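PDB 1YSJ: N-acetylcysteine deacetylase from Bacillus subtilis, which probably catalyses the deacetylation of N-acetylcysteine to cysteine and acetate, with two divalent metal ions per subunit, in the breakdown of S-(2-succino)cysteine. Local coordinates for residues 31-36 with 63-68; 132-137 with 391-396. The protein carries 1 engineered substitution. All coordinates share one frame; numbering follows the deposited sequence.

Interaction 1: 31-36 with 63-68; sequences HTRLIN and EEEQIE
Arg33 on helix 28-43 reaches across to Glu64 and Glu65 at the end of helix 52-64, and the three form a salt-bridge network. The charged bonds come first. Arg33 NH2 donates to Glu65 OE2 at 2.8 Å, along a nearly straight path with an N-H...O angle of 161°. OE2 lies in the guanidinium plane, but NH2 meets it on its anti side and out of the carboxylate plane. The two flat groups stand almost perpendicular, 88° apart. Arg33 NH1 adds a weak bond to the same Glu65 OE2 at 3.2 Å. Glu64 is held more loosely, with OE1 3.4 Å from Arg33 NH2 in a weak bond.

Chain shape brings these groups together. Arg33 is extended, with CG anti to the backbone N (chi1 -173°), and carries the guanidinium to the two glutamates; the CA atoms of Arg33 and Glu64 are 12.2 Å apart. Glu65 bends at its second torsion instead.

The acidic pair sits where the helix stops. Gln66, with positive phi, is the C-prime residue of a Schellman motif there. Packing comes from helix 124-139, which meets Glu65 through Asn139. This is a surface contact between helix 28-43 and the C-terminal end of helix 52-64, away from the metal site. One water completes it: it accepts from Arg33 NE at 2.7 Å and donates weakly to Glu64 OE1 at 3.5 Å.

Interaction 2: 132-137 with 391-396; sequences IGTAML and YFAELA
The hydroxyl OG1 of Thr134 bonds to the backbone O of Ser389 on helix 384-402, with a second, weak bond to the O of Ser130, one turn back on its own helix. Thr134 OG1 also rests 3.6 Å from CB of Phe392, so its polar end lies close against the partner helix. A chi1 of -61° sets OG1 beside the backbone N and CG2 anti to it. From there Thr134 CG2 meets the partner's backbone, 3.5 Å from the N of Ala393.

The rest is apolar. The methyl CB of Ala393 has CG2 of Thr134 at 4.1 Å, and CD1 of Leu137, one turn on, also at 4.1 Å. Phe392 offers its CB to Thr134, while its ring leads away toward Val363 and Met365 of strand 360-366. Small residues let the helices come near: CA of Thr134 is 5.1 Å from CA of Ala393. The axes of segments 132-137 and 391-396 approach to 8.6 Å and cross at -51°.

This is helix packing on the mixed sheet of the metal-binding domain; Thr134 also touches Phe151 of strand 148-154. A valine in place of Thr134 lacks the hydroxyl and would probably leave Ser389 O without this bond between the helices. The chemistry thus implies a mainly apolar interface, with one buried hydroxyl tying two helices distant in sequence.

Interaction 1 lies at the surface and interaction 2 is buried, with centres about 12 Å apart. Helix 124-139 belongs to both neighbourhoods. It supplies one side of interaction 2 and also touches both segments of interaction 1. There CE of Met136, a selenomethionine, lies 3.7 Å from NH2 of Arg33, and CD2 of Leu34 lies 3.5 Å from CA of Gly133. Ile67, just past the two glutamates, packs on Ala135. Chemistry follows place. At the surface, long charged side chains and a water bridge widely spaced backbones. In the interior, a threonine meets an alanine where the backbones come close, and leucine and phenylalanine carbons complete the contact. Helix 28-43 also touches helix 384-402 directly, through Leu34 on Ser389.

Interaction 1: 31-36 with 63-68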
loop_
_atom_site.group_PDB
_atom_site.type_symbol
_atom_site.label_atom_id
_atom_site.label_comp_id
_atom_site.label_asym_id
_atom_site.label_seq_id
_atom_site.Cartn_x
_atom_site.Cartn_y
_atom_site.Cartn_z
ATOM N N HIS A 31 -29.847 3.931 44.358
ATOM C CA HIS A 31 -28.481 3.979 43.831
ATOM C C HIS A 31 -27.931 2.581 43.528
ATOM O O HIS A 31 -27.405 2.347 42.439
ATOM C CB HIS A 31 -27.548 4.758 44.768
ATOM C CG HIS A 31 -26.161 4.944 44.230
ATOM N ND1 HIS A 31 -25.903 5.187 42.896
ATOM C CD2 HIS A 31 -24.956 4.941 44.851
ATOM C CE1 HIS A 31 -24.599 5.313 42.717
ATOM N NE2 HIS A 31 -24.002 5.169 43.887
ATOM N N THR A 32 -28.069 1.666 44.491
ATOM C CA THR A 32 -27.696 0.253 44.319
ATOM C C THR A 32 -28.408 -0.371 43.112
ATOM O O THR A 32 -27.826 -1.175 42.381
ATOM C CB THR A 32 -28.001 -0.562 45.601
ATOM O OG1 THR A 32 -27.226 -0.043 46.688
ATOM C CG2 THR A 32 -27.670 -2.041 45.419
ATOM N N ARG A 33 -29.663 0.022 42.909
ATOM C CA ARG A 33 -30.455 -0.416 41.763
ATOM C C ARG A 33 -29.860 0.084 40.442
ATOM O O ARG A 33 -29.930 -0.610 39.426
ATOM C CB ARG A 33 -31.900 0.063 41.921
ATOM C CG ARG A 33 -32.865 -0.465 40.877
ATOM C CD ARG A 33 -34.257 0.096 41.092
ATOM N NE ARG A 33 -35.221 -0.532 40.195
ATOM C CZ ARG A 33 -36.534 -0.333 40.239
ATOM N NH1 ARG A 33 -37.061 0.484 41.141
ATOM N NH2 ARG A 33 -37.320 -0.961 39.376
ATOM N N LEU A 34 -29.278 1.282 40.466
ATOM C CA LEU A 34 -28.590 1.837 39.297
ATOM C C LEU A 34 -27.256 1.135 39.051
ATOM O O LEU A 34 -26.913 0.824 37.912
ATOM C CB LEU A 34 -28.351 3.342 39.470
ATOM C CG LEU A 34 -29.545 4.300 39.509
ATOM C CD1 LEU A 34 -29.053 5.720 39.727
ATOM C CD2 LEU A 34 -30.347 4.213 38.225
ATOM N N ILE A 35 -26.511 0.901 40.131
ATOM C CA ILE A 35 -25.233 0.200 40.079
ATOM C C ILE A 35 -25.417 -1.218 39.524
ATOM O O ILE A 35 -24.695 -1.631 38.612
ATOM C CB ILE A 35 -24.533 0.195 41.472
ATOM C CG1 ILE A 35 -23.917 1.569 41.758
ATOM C CG2 ILE A 35 -23.458 -0.886 41.555
ATOM C CD1 ILE A 35 -23.609 1.829 43.224
ATOM N N ASN A 36 -26.402 -1.940 40.054
ATOM C CA ASN A 36 -26.679 -3.303 39.607
ATOM C C ASN A 36 -27.065 -3.421 38.135
ATOM O O ASN A 36 -26.698 -4.395 37.481
ATOM C CB ASN A 36 -27.714 -3.981 40.513
ATOM C CG ASN A 36 -27.108 -4.478 41.819
ATOM O OD1 ASN A 36 -27.823 -4.756 42.783
ATOM N ND2 ASN A 36 -25.780 -4.594 41.854
ATOM N N GLU A 63 -40.500 -1.526 32.321
ATOM C CA GLU A 63 -41.828 -2.091 32.568
ATOM C C GLU A 63 -42.036 -2.474 34.034
ATOM O O GLU A 63 -43.171 -2.579 34.492
ATOM C CB GLU A 63 -42.105 -3.279 31.637
ATOM C CG GLU A 63 -42.440 -2.850 30.209
ATOM C CD GLU A 63 -42.492 -3.997 29.203
ATOM O OE1 GLU A 63 -41.871 -5.059 29.438
ATOM O OE2 GLU A 63 -43.152 -3.823 28.156
ATOM N N GLU A 64 -40.938 -2.665 34.765
ATOM C CA GLU A 64 -40.990 -2.884 36.211
ATOM C C GLU A 64 -41.616 -1.689 36.918
ATOM O O GLU A 64 -42.371 -1.855 37.877
ATOM C CB GLU A 64 -39.587 -3.134 36.778
ATOM C CG GLU A 64 -39.165 -4.604 36.828
ATOM C CD GLU A 64 -37.669 -4.787 37.060
ATOM O OE1 GLU A 64 -36.991 -3.821 37.486
ATOM O OE2 GLU A 64 -37.168 -5.904 36.811
ATOM N N GLU A 65 -41.295 -0.492 36.435
ATOM C CA GLU A 65 -41.794 0.740 37.029
ATOM C C GLU A 65 -42.927 1.362 36.219
ATOM O O GLU A 65 -43.238 2.543 36.377
ATOM C CB GLU A 65 -40.646 1.732 37.253
ATOM C CG GLU A 65 -39.611 1.268 38.291
ATOM C CD GLU A 65 -40.242 0.777 39.597
ATOM O OE1 GLU A 65 -41.022 1.535 40.219
ATOM O OE2 GLU A 65 -39.956 -0.371 40.005
ATOM N N GLN A 66 -43.545 0.544 35.365
ATOM C CA GLN A 66 -44.716 0.928 34.556
ATOM C C GLN A 66 -44.476 2.142 33.653
ATOM O O GLN A 66 -45.353 2.993 33.476
ATOM C CB GLN A 66 -45.961 1.120 35.434
ATOM C CG GLN A 66 -46.670 -0.179 35.820
ATOM C CD GLN A 66 -45.875 -1.035 36.793
ATOM O OE1 GLN A 66 -45.733 -2.244 36.598
ATOM N NE2 GLN A 66 -45.352 -0.413 37.846
ATOM N N ILE A 67 -43.276 2.209 33.090
ATOM C CA ILE A 67 -42.946 3.226 32.111
ATOM C C ILE A 67 -43.318 2.675 30.740
ATOM O O ILE A 67 -42.863 1.592 30.365
ATOM C CB ILE A 67 -41.448 3.614 32.182
ATOM C CG1 ILE A 67 -41.120 4.193 33.569
ATOM C CG2 ILE A 67 -41.085 4.591 31.050
ATOM C CD1 ILE A 67 -39.635 4.228 33.914
ATOM N N GLU A 68 -44.162 3.411 30.013
ATOM C CA GLU A 68 -44.624 2.989 28.691
ATOM C C GLU A 68 -43.465 2.818 27.714
ATOM O O GLU A 68 -42.602 3.687 27.590
ATOM C CB GLU A 68 -45.668 3.963 28.120
ATOM C CG GLU A 68 -45.881 3.827 26.602
ATOM C CD GLU A 68 -47.232 4.331 26.106
ATOM O OE1 GLU A 68 -47.806 5.265 26.711
ATOM O OE2 GLU A 68 -47.714 3.792 25.086
HETATM O O HOH W 1 -34.094 -2.053 38.235
#

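Interaction 2: 132-137 with 391-396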
loop_
_atom_site.group_PDB
_atom_site.type_symbol
_atom_site.label_atom_id
_atom_site.label_comp_id
_atom_site.label_asym_id
_atom_site.label_seq_id
_atom_site.Cartn_x
_atom_site.Cartn_y
_atom_site.Cartn_z
ATOM N N ILE A 132 -31.937 5.270 32.481
ATOM C CA ILE A 132 -33.019 4.473 33.056
ATOM C C ILE A 132 -33.380 5.079 34.413
ATOM O O ILE A 132 -34.564 5.223 34.744
ATOM C CB ILE A 132 -32.658 2.971 33.201
ATOM C CG1 ILE A 132 -32.596 2.296 31.832
ATOM C CG2 ILE A 132 -33.683 2.253 34.082
ATOM C CD1 ILE A 132 -32.020 0.888 31.860
ATOM N N GLY A 133 -32.352 5.445 35.179
ATOM C CA GLY A 133 -32.537 6.190 36.424
ATOM C C GLY A 133 -33.387 7.434 36.231
ATOM O O GLY A 133 -34.364 7.644 36.956
ATOM N N THR A 134 -33.017 8.248 35.242
ATOM C CA THR A 134 -33.754 9.461 34.888
ATOM C C THR A 134 -35.234 9.165 34.657
ATOM O O THR A 134 -36.103 9.857 35.195
ATOM C CB THR A 134 -33.154 10.136 33.634
ATOM O OG1 THR A 134 -31.797 10.499 33.894
ATOM C CG2 THR A 134 -33.933 11.397 33.255
ATOM N N ALA A 135 -35.508 8.127 33.867
ATOM C CA ALA A 135 -36.878 7.720 33.562
ATOM C C ALA A 135 -37.636 7.338 34.833
ATOM O O ALA A 135 -38.794 7.721 35.011
ATOM C CB ALA A 135 -36.886 6.581 32.552
HETATM N N MSE A 136 -36.965 6.609 35.723
HETATM C CA MSE A 136 -37.556 6.196 36.996
HETATM C C MSE A 136 -37.885 7.373 37.912
HETATM O O MSE A 136 -38.940 7.384 38.547
HETATM C CB MSE A 136 -36.656 5.183 37.707
HETATM C CG MSE A 136 -36.661 3.819 37.039
HETATM SE SE MSE A 136 -35.435 2.533 37.836
HETATM C CE MSE A 136 -35.760 1.023 36.625
ATOM N N LEU A 137 -36.988 8.357 37.970
ATOM C CA LEU A 137 -37.210 9.567 38.765
ATOM C C LEU A 137 -38.328 10.427 38.184
ATOM O O LEU A 137 -39.123 11.004 38.925
ATOM C CB LEU A 137 -35.931 10.410 38.863
ATOM C CG LEU A 137 -34.674 9.868 39.552
ATOM C CD1 LEU A 137 -33.538 10.851 39.353
ATOM C CD2 LEU A 137 -34.893 9.592 41.039
ATOM N N TYR A 391 -29.415 14.757 37.078
ATOM C CA TYR A 391 -29.164 15.886 36.185
ATOM C C TYR A 391 -30.160 15.964 35.029
ATOM O O TYR A 391 -30.733 17.023 34.766
ATOM C CB TYR A 391 -27.735 15.842 35.630
ATOM C CG TYR A 391 -27.421 16.993 34.704
ATOM C CD1 TYR A 391 -27.150 18.264 35.212
ATOM C CD2 TYR A 391 -27.415 16.817 33.317
ATOM C CE1 TYR A 391 -26.870 19.334 34.364
ATOM C CE2 TYR A 391 -27.133 17.876 32.459
ATOM C CZ TYR A 391 -26.862 19.133 32.992
ATOM O OH TYR A 391 -26.581 20.189 32.158
ATOM N N PHE A 392 -30.351 14.841 34.341
ATOM C CA PHE A 392 -31.227 14.790 33.179
ATOM C C PHE A 392 -32.704 14.826 33.553
ATOM O O PHE A 392 -33.535 15.273 32.759
ATOM C CB PHE A 392 -30.896 13.579 32.304
ATOM C CG PHE A 392 -29.704 13.793 31.420
ATOM C CD1 PHE A 392 -28.424 13.461 31.860
ATOM C CD2 PHE A 392 -29.854 14.353 30.157
ATOM C CE1 PHE A 392 -27.316 13.675 31.048
ATOM C CE2 PHE A 392 -28.745 14.567 29.327
ATOM C CZ PHE A 392 -27.481 14.231 29.772
ATOM N N ALA A 393 -33.027 14.367 34.760
ATOM C CA ALA A 393 -34.380 14.500 35.294
ATOM C C ALA A 393 -34.709 15.970 35.556
ATOM O O ALA A 393 -35.807 16.432 35.237
ATOM C CB ALA A 393 -34.540 13.675 36.561
ATOM N N GLU A 394 -33.752 16.706 36.117
ATOM C CA GLU A 394 -33.967 18.117 36.415
ATOM C C GLU A 394 -33.919 18.968 35.150
ATOM O O GLU A 394 -34.701 19.911 35.004
ATOM C CB GLU A 394 -32.962 18.620 37.453
ATOM C CG GLU A 394 -33.423 19.860 38.211
ATOM C CD GLU A 394 -34.685 19.628 39.046
ATOM O OE1 GLU A 394 -34.851 18.521 39.614
ATOM O OE2 GLU A 394 -35.508 20.566 39.140
ATOM N N LEU A 395 -33.014 18.616 34.238
ATOM C CA LEU A 395 -32.916 19.267 32.933
ATOM C C LEU A 395 -34.219 19.142 32.142
ATOM O O LEU A 395 -34.701 20.127 31.585
ATOM C CB LEU A 395 -31.740 18.700 32.131
ATOM C CG LEU A 395 -31.451 19.289 30.747
ATOM C CD1 LEU A 395 -31.010 20.750 30.838
ATOM C CD2 LEU A 395 -30.408 18.461 30.026
ATOM N N ALA A 396 -34.785 17.937 32.110
ATOM C CA ALA A 396 -36.058 17.681 31.426
ATOM C C ALA A 396 -37.187 18.586 31.926
ATOM O O ALA A 396 -37.917 19.172 31.121
ATOM C CB ALA A 396 -36.451 16.220 31.563
#